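Local coordinates for protein myosin-I heavy chain (Dictyostelium discoideum, PDB 5EJR) that is an actin-based myosin motor with ATPase activity that takes part in early phagocytosis and adhesion, represented here by a MyTH4-FERM unit of its tail, at residues 154-159 / 165-170; 110-115 / 146-151. One frame throughout, in Å; residues are numbered along the deposited sequence.

Contact 1 (154-159 / 165-170)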
loop_
_atom_site.group_PDB
_atom_site.type_symbol
_atom_site.label_atom_id
_atom_site.label_comp_id
_atom_site.label_asym_id
_atom_site.label_seq_id
_atom_site.Cartn_x
_atom_site.Cartn_y
_atom_site.Cartn_z
ATOM N N SER A 154 24.281 -20.608 -16.920
ATOM C CA SER A 154 25.548 -20.562 -17.679
ATOM C C SER A 154 26.314 -19.263 -17.422
ATOM O O SER A 154 27.540 -19.272 -17.297
ATOM C CB SER A 154 25.298 -20.725 -19.174
ATOM O OG SER A 154 24.975 -22.071 -19.483
ATOM N N ARG A 155 25.593 -18.142 -17.344
ATOM C CA ARG A 155 26.221 -16.857 -17.052
ATOM C C ARG A 155 26.727 -16.838 -15.614
ATOM O O ARG A 155 27.688 -16.133 -15.326
ATOM C CB ARG A 155 25.231 -15.708 -17.255
ATOM C CG ARG A 155 24.964 -15.382 -18.714
ATOM C CD ARG A 155 26.136 -14.692 -19.408
ATOM N NE ARG A 155 26.508 -13.399 -18.821
ATOM C CZ ARG A 155 25.908 -12.244 -19.099
ATOM N NH1 ARG A 155 24.851 -12.211 -19.903
ATOM N NH2 ARG A 155 26.344 -11.117 -18.555
ATOM N N ASN A 156 26.058 -17.586 -14.712
ATOM C CA ASN A 156 26.436 -17.662 -13.296
ATOM C C ASN A 156 27.734 -18.458 -13.211
ATOM O O ASN A 156 28.683 -17.995 -12.587
ATOM C CB ASN A 156 25.321 -18.315 -12.439
ATOM C CG ASN A 156 25.583 -18.279 -10.947
ATOM O OD1 ASN A 156 26.517 -18.889 -10.431
ATOM N ND2 ASN A 156 24.735 -17.600 -10.207
ATOM N N ILE A 157 27.778 -19.622 -13.881
ATOM C CA ILE A 157 28.952 -20.512 -13.923
ATOM C C ILE A 157 30.159 -19.765 -14.521
ATOM O O ILE A 157 31.248 -19.828 -13.952
ATOM C CB ILE A 157 28.580 -21.853 -14.627
ATOM C CG1 ILE A 157 27.689 -22.715 -13.702
ATOM C CG2 ILE A 157 29.810 -22.647 -15.094
ATOM C CD1 ILE A 157 26.811 -23.794 -14.429
ATOM N N ALA A 158 29.940 -18.970 -15.592
ATOM C CA ALA A 158 31.000 -18.178 -16.230
ATOM C C ALA A 158 31.515 -16.999 -15.404
ATOM O O ALA A 158 32.653 -16.572 -15.621
ATOM C CB ALA A 158 30.554 -17.700 -17.603
ATOM N N ILE A 159 30.717 -16.468 -14.463
ATOM C CA ILE A 159 31.166 -15.299 -13.702
ATOM C C ILE A 159 31.342 -15.553 -12.160
ATOM O O ILE A 159 31.860 -14.677 -11.464
ATOM C CB ILE A 159 30.244 -14.100 -14.049
ATOM C CG1 ILE A 159 31.073 -12.819 -14.235
ATOM C CG2 ILE A 159 29.045 -13.906 -13.099
ATOM C CD1 ILE A 159 31.793 -12.731 -15.609
ATOM N N GLN A 165 29.549 -11.525 -6.203
ATOM C CA GLN A 165 28.434 -10.645 -5.840
ATOM C C GLN A 165 27.424 -10.672 -6.991
ATOM O O GLN A 165 26.254 -11.018 -6.782
ATOM C CB GLN A 165 28.932 -9.205 -5.580
ATOM C CG GLN A 165 27.853 -8.212 -5.146
ATOM C CD GLN A 165 27.630 -8.230 -3.654
ATOM O OE1 GLN A 165 28.305 -7.527 -2.893
ATOM N NE2 GLN A 165 26.672 -9.033 -3.208
ATOM N N LEU A 166 27.891 -10.361 -8.212
ATOM C CA LEU A 166 27.066 -10.380 -9.419
ATOM C C LEU A 166 26.503 -11.799 -9.638
ATOM O O LEU A 166 25.391 -11.929 -10.150
ATOM C CB LEU A 166 27.879 -9.867 -10.621
ATOM C CG LEU A 166 27.245 -9.895 -12.022
ATOM C CD1 LEU A 166 26.438 -8.625 -12.295
ATOM C CD2 LEU A 166 28.319 -10.029 -13.085
ATOM N N ALA A 167 27.221 -12.840 -9.161
ATOM C CA ALA A 167 26.778 -14.237 -9.241
ATOM C C ALA A 167 25.633 -14.509 -8.274
ATOM O O ALA A 167 24.802 -15.364 -8.562
ATOM C CB ALA A 167 27.934 -15.180 -8.946
ATOM N N SER A 168 25.597 -13.802 -7.123
ATOM C CA SER A 168 24.547 -13.977 -6.125
ATOM C C SER A 168 23.251 -13.336 -6.628
ATOM O O SER A 168 22.168 -13.853 -6.358
ATOM C CB SER A 168 24.975 -13.423 -4.766
ATOM O OG SER A 168 24.941 -12.007 -4.689
ATOM N N LEU A 169 23.387 -12.244 -7.404
ATOM C CA LEU A 169 22.300 -11.517 -8.047
ATOM C C LEU A 169 21.660 -12.374 -9.148
ATOM O O LEU A 169 20.443 -12.342 -9.287
ATOM C CB LEU A 169 22.807 -10.170 -8.595
ATOM C CG LEU A 169 21.894 -9.331 -9.525
ATOM C CD1 LEU A 169 20.491 -9.060 -8.904
ATOM C CD2 LEU A 169 22.549 -8.017 -9.842
ATOM N N ILE A 170 22.469 -13.118 -9.926
ATOM C CA ILE A 170 21.966 -14.006 -10.979
ATOM C C ILE A 170 21.325 -15.221 -10.310
ATOM O O ILE A 170 20.286 -15.707 -10.777
ATOM C CB ILE A 170 23.063 -14.408 -12.006
ATOM C CG1 ILE A 170 23.531 -13.189 -12.841
ATOM C CG2 ILE A 170 22.575 -15.546 -12.922
ATOM C CD1 ILE A 170 24.878 -13.447 -13.730
#

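Contact 2 (110-115 / 146-151)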
loop_
_atom_site.group_PDB
_atom_site.type_symbol
_atom_site.label_atom_id
_atom_site.label_comp_id
_atom_site.label_asym_id
_atom_site.label_seq_id
_atom_site.Cartn_x
_atom_site.Cartn_y
_atom_site.Cartn_z
ATOM N N GLN A 110 14.946 -8.561 -24.024
ATOM C CA GLN A 110 15.568 -7.223 -24.126
ATOM C C GLN A 110 16.466 -6.932 -22.936
ATOM O O GLN A 110 17.505 -6.287 -23.103
ATOM C CB GLN A 110 14.533 -6.093 -24.205
ATOM C CG GLN A 110 13.769 -5.974 -25.515
ATOM C CD GLN A 110 12.803 -4.800 -25.509
ATOM O OE1 GLN A 110 12.624 -4.089 -24.510
ATOM N NE2 GLN A 110 12.198 -4.533 -26.654
ATOM N N ALA A 111 16.021 -7.339 -21.714
ATOM C CA ALA A 111 16.761 -7.077 -20.483
ATOM C C ALA A 111 18.041 -7.896 -20.513
ATOM O O ALA A 111 19.116 -7.334 -20.288
ATOM C CB ALA A 111 15.913 -7.433 -19.260
ATOM N N TYR A 112 17.927 -9.197 -20.838
ATOM C CA TYR A 112 19.056 -10.115 -20.909
ATOM C C TYR A 112 20.096 -9.699 -21.962
ATOM O O TYR A 112 21.285 -9.617 -21.644
ATOM C CB TYR A 112 18.617 -11.578 -21.112
ATOM C CG TYR A 112 19.825 -12.486 -21.173
ATOM C CD1 TYR A 112 20.511 -12.842 -20.013
ATOM C CD2 TYR A 112 20.379 -12.859 -22.398
ATOM C CE1 TYR A 112 21.683 -13.597 -20.067
ATOM C CE2 TYR A 112 21.549 -13.616 -22.463
ATOM C CZ TYR A 112 22.198 -13.978 -21.297
ATOM O OH TYR A 112 23.345 -14.722 -21.365
ATOM N N ARG A 113 19.650 -9.438 -23.204
ATOM C CA ARG A 113 20.513 -8.988 -24.311
ATOM C C ARG A 113 21.383 -7.813 -23.848
ATOM O O ARG A 113 22.580 -7.782 -24.127
ATOM C CB ARG A 113 19.652 -8.574 -25.522
ATOM C CG ARG A 113 20.326 -7.616 -26.505
ATOM C CD ARG A 113 19.311 -6.743 -27.199
ATOM N NE ARG A 113 19.919 -5.614 -27.890
ATOM C CZ ARG A 113 20.194 -5.595 -29.190
ATOM N NH1 ARG A 113 19.964 -6.665 -29.940
ATOM N NH2 ARG A 113 20.709 -4.509 -29.750
ATOM N N GLN A 114 20.794 -6.873 -23.103
ATOM C CA GLN A 114 21.537 -5.701 -22.673
ATOM C C GLN A 114 22.564 -5.990 -21.549
ATOM O O GLN A 114 23.434 -5.157 -21.304
ATOM C CB GLN A 114 20.581 -4.567 -22.336
ATOM C CG GLN A 114 19.902 -3.966 -23.582
ATOM C CD GLN A 114 20.865 -3.228 -24.495
ATOM O OE1 GLN A 114 21.439 -3.788 -25.436
ATOM N NE2 GLN A 114 21.076 -1.959 -24.220
ATOM N N THR A 115 22.530 -7.193 -20.952
ATOM C CA THR A 115 23.504 -7.610 -19.922
ATOM C C THR A 115 24.687 -8.376 -20.554
ATOM O O THR A 115 25.731 -8.511 -19.922
ATOM C CB THR A 115 22.859 -8.513 -18.846
ATOM O OG1 THR A 115 22.652 -9.824 -19.365
ATOM C CG2 THR A 115 21.574 -7.948 -18.270
ATOM N N GLN A 146 12.505 -22.668 -19.075
ATOM C CA GLN A 146 13.690 -23.525 -18.939
ATOM C C GLN A 146 14.904 -23.019 -19.756
ATOM O O GLN A 146 15.942 -22.789 -19.128
ATOM C CB GLN A 146 13.380 -25.004 -19.228
ATOM C CG GLN A 146 14.131 -25.965 -18.308
ATOM C CD GLN A 146 13.655 -25.900 -16.870
ATOM O OE1 GLN A 146 12.523 -26.278 -16.538
ATOM N NE2 GLN A 146 14.518 -25.421 -15.984
ATOM N N PRO A 147 14.815 -22.770 -21.097
ATOM C CA PRO A 147 15.987 -22.237 -21.823
ATOM C C PRO A 147 16.594 -20.959 -21.225
ATOM O O PRO A 147 17.824 -20.870 -21.146
ATOM C CB PRO A 147 15.446 -21.994 -23.240
ATOM C CG PRO A 147 14.311 -22.931 -23.380
ATOM C CD PRO A 147 13.676 -22.977 -22.023
ATOM N N PHE A 148 15.746 -19.999 -20.773
ATOM C CA PHE A 148 16.188 -18.729 -20.173
ATOM C C PHE A 148 16.922 -18.960 -18.846
ATOM O O PHE A 148 17.910 -18.263 -18.567
ATOM C CB PHE A 148 15.011 -17.748 -19.985
ATOM C CG PHE A 148 15.392 -16.339 -19.574
ATOM C CD1 PHE A 148 15.494 -15.988 -18.227
ATOM C CD2 PHE A 148 15.595 -15.351 -20.525
ATOM C CE1 PHE A 148 15.827 -14.681 -17.845
ATOM C CE2 PHE A 148 15.944 -14.046 -20.141
ATOM C CZ PHE A 148 16.042 -13.717 -18.802
ATOM N N MET A 149 16.426 -19.918 -18.027
ATOM C CA MET A 149 17.018 -20.270 -16.735
ATOM C C MET A 149 18.398 -20.891 -16.942
ATOM O O MET A 149 19.365 -20.460 -16.295
ATOM C CB MET A 149 16.103 -21.204 -15.928
ATOM C CG MET A 149 15.024 -20.461 -15.175
ATOM S SD MET A 149 14.316 -21.451 -13.838
ATOM C CE MET A 149 13.230 -22.483 -14.739
ATOM N N GLU A 150 18.494 -21.857 -17.891
ATOM C CA GLU A 150 19.744 -22.529 -18.277
ATOM C C GLU A 150 20.807 -21.528 -18.727
ATOM O O GLU A 150 21.982 -21.703 -18.416
ATOM C CB GLU A 150 19.498 -23.591 -19.371
ATOM C CG GLU A 150 18.689 -24.799 -18.909
ATOM C CD GLU A 150 19.217 -25.587 -17.721
ATOM O OE1 GLU A 150 20.455 -25.704 -17.568
ATOM O OE2 GLU A 150 18.379 -26.115 -16.954
ATOM N N GLN A 151 20.383 -20.458 -19.413
ATOM C CA GLN A 151 21.248 -19.371 -19.851
ATOM C C GLN A 151 21.766 -18.597 -18.637
ATOM O O GLN A 151 22.964 -18.346 -18.563
ATOM C CB GLN A 151 20.506 -18.443 -20.826
ATOM C CG GLN A 151 21.397 -17.366 -21.463
ATOM C CD GLN A 151 22.318 -17.835 -22.579
ATOM O OE1 GLN A 151 22.335 -19.007 -22.985
ATOM N NE2 GLN A 151 23.097 -16.906 -23.123
#

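Contact 1 (154-159 / 165-170)
Asn156 and Ala167 mark the point where the two helices come nearest, their CA atoms 5.3 Å apart. The methyl CB of Ala167 points at the other helix and takes up so little room that the backbones can draw together there. The amide end of Asn156 then reaches the main chain, its ND2 lying 2.8 Å from Ala167 O. Its CG stands anti to the backbone N (chi1 -173°), which carries the amide across to the neighbouring helix. Separately, Asn156 CB rests on Ile170 CG2 at 3.9 Å. One short side chain thus offers a polar end and an apolar stem to different partners.

One turn further on, Ile159 turns its branched side chain to the partner helix and lays both CG1 and CG2 along Leu166 CD2, CG2 at 3.9 Å, the two side chains crossing at a slant. The same CG2 methyl of Ile159 lies 4.2 Å from Ile170 CD1. A beta-branched residue suits position Ile170 because its two branches leave CB in different directions: CG2 goes to Asn156, whereas the CG1 arm carries CD1 to Ile159 and to the CB of Arg155, 4.2 Å away. Of its side chain, Arg155 brings its aliphatic base to this contact; the guanidinium goes to the carbonyl oxygen of Thr115.

Further out, Ser168 folds its hydroxyl back onto its own helix, OG donating to Gln165 O at 2.7 Å on a lone pair in the carbonyl plane. The helix segments run antiparallel, at 166° with axes 9.1 Å apart, as a helical hairpin: a short connection joins helix 142-159 to helix 164-178 within the MyTH4 domain. Phe128 of helix 121-137 packs against Arg155 and Ile170, while helix 194-205 lies against Ser168 and Leu169.

Contact 2 (110-115 / 146-151)
Tyr112 OH receives a hydrogen bond from Gln151 NE2 at 2.8 Å, with an N-H...O angle of 150°, and a weak second one from Arg155 NH1. The phenol oxygen sits slightly tilted from the Gln151 amide plane, and ring and amide stand nearly at right angles, 80° apart. Glutamine suits the site because it offers an amide N-H at the end of an apolar two-methylene stem; the bend at chi2 (76°) then brings CG obliquely beside the phenol, 3.5 Å from Tyr112 CZ.

Closer to the backbone, Tyr112 CB meets Phe148 CE2 at 3.8 Å. The two rings are inclined obliquely, their centroids 6.0 Å apart, and Phe148 also makes an edge-to-face pair with Tyr108. Tyrosine combines a ring beside Phe148 with a hydroxyl that accepts from Gln151, while phenylalanine gives a wholly apolar ring for this buried spot. A leucine in place of Tyr112 would probably leave the Gln151 amide without its acceptor and freer to turn, and strip Arg155 NH1 of its weak partner.

Within 110-115, Tyr112 O accepts both Thr115 N and Thr115 OG1, the latter at 2.7 Å, a use for threonine's hydroxyl. Leu6 of helix 5-11 touches both Tyr112 and Gln151. The contact joins helices 104-113 and 142-159 by a largely buried aromatic and polar patch, part of the all-helical bundle that makes up a MyTH4 domain.

Both contacts lie in the MyTH4 domain, their centres about 12 Å apart, and share helix 142-159. Contact 2 comes first along the chain and pairs the earlier part of that helix with helix 104-113; contact 1 follows, using the helix's last turns against helix 164-178, its successor in sequence. One joins elements separated by some thirty residues, the other a local hairpin. Arg155 bridges them: its NH2 is 3.0 Å from Thr115 O, so a residue of contact 1 reaches into contact 2. Helix 142-159 is therefore tied to two different partners, and through it helices 104-113 and 164-178 are joined in the bundle of this tail domain.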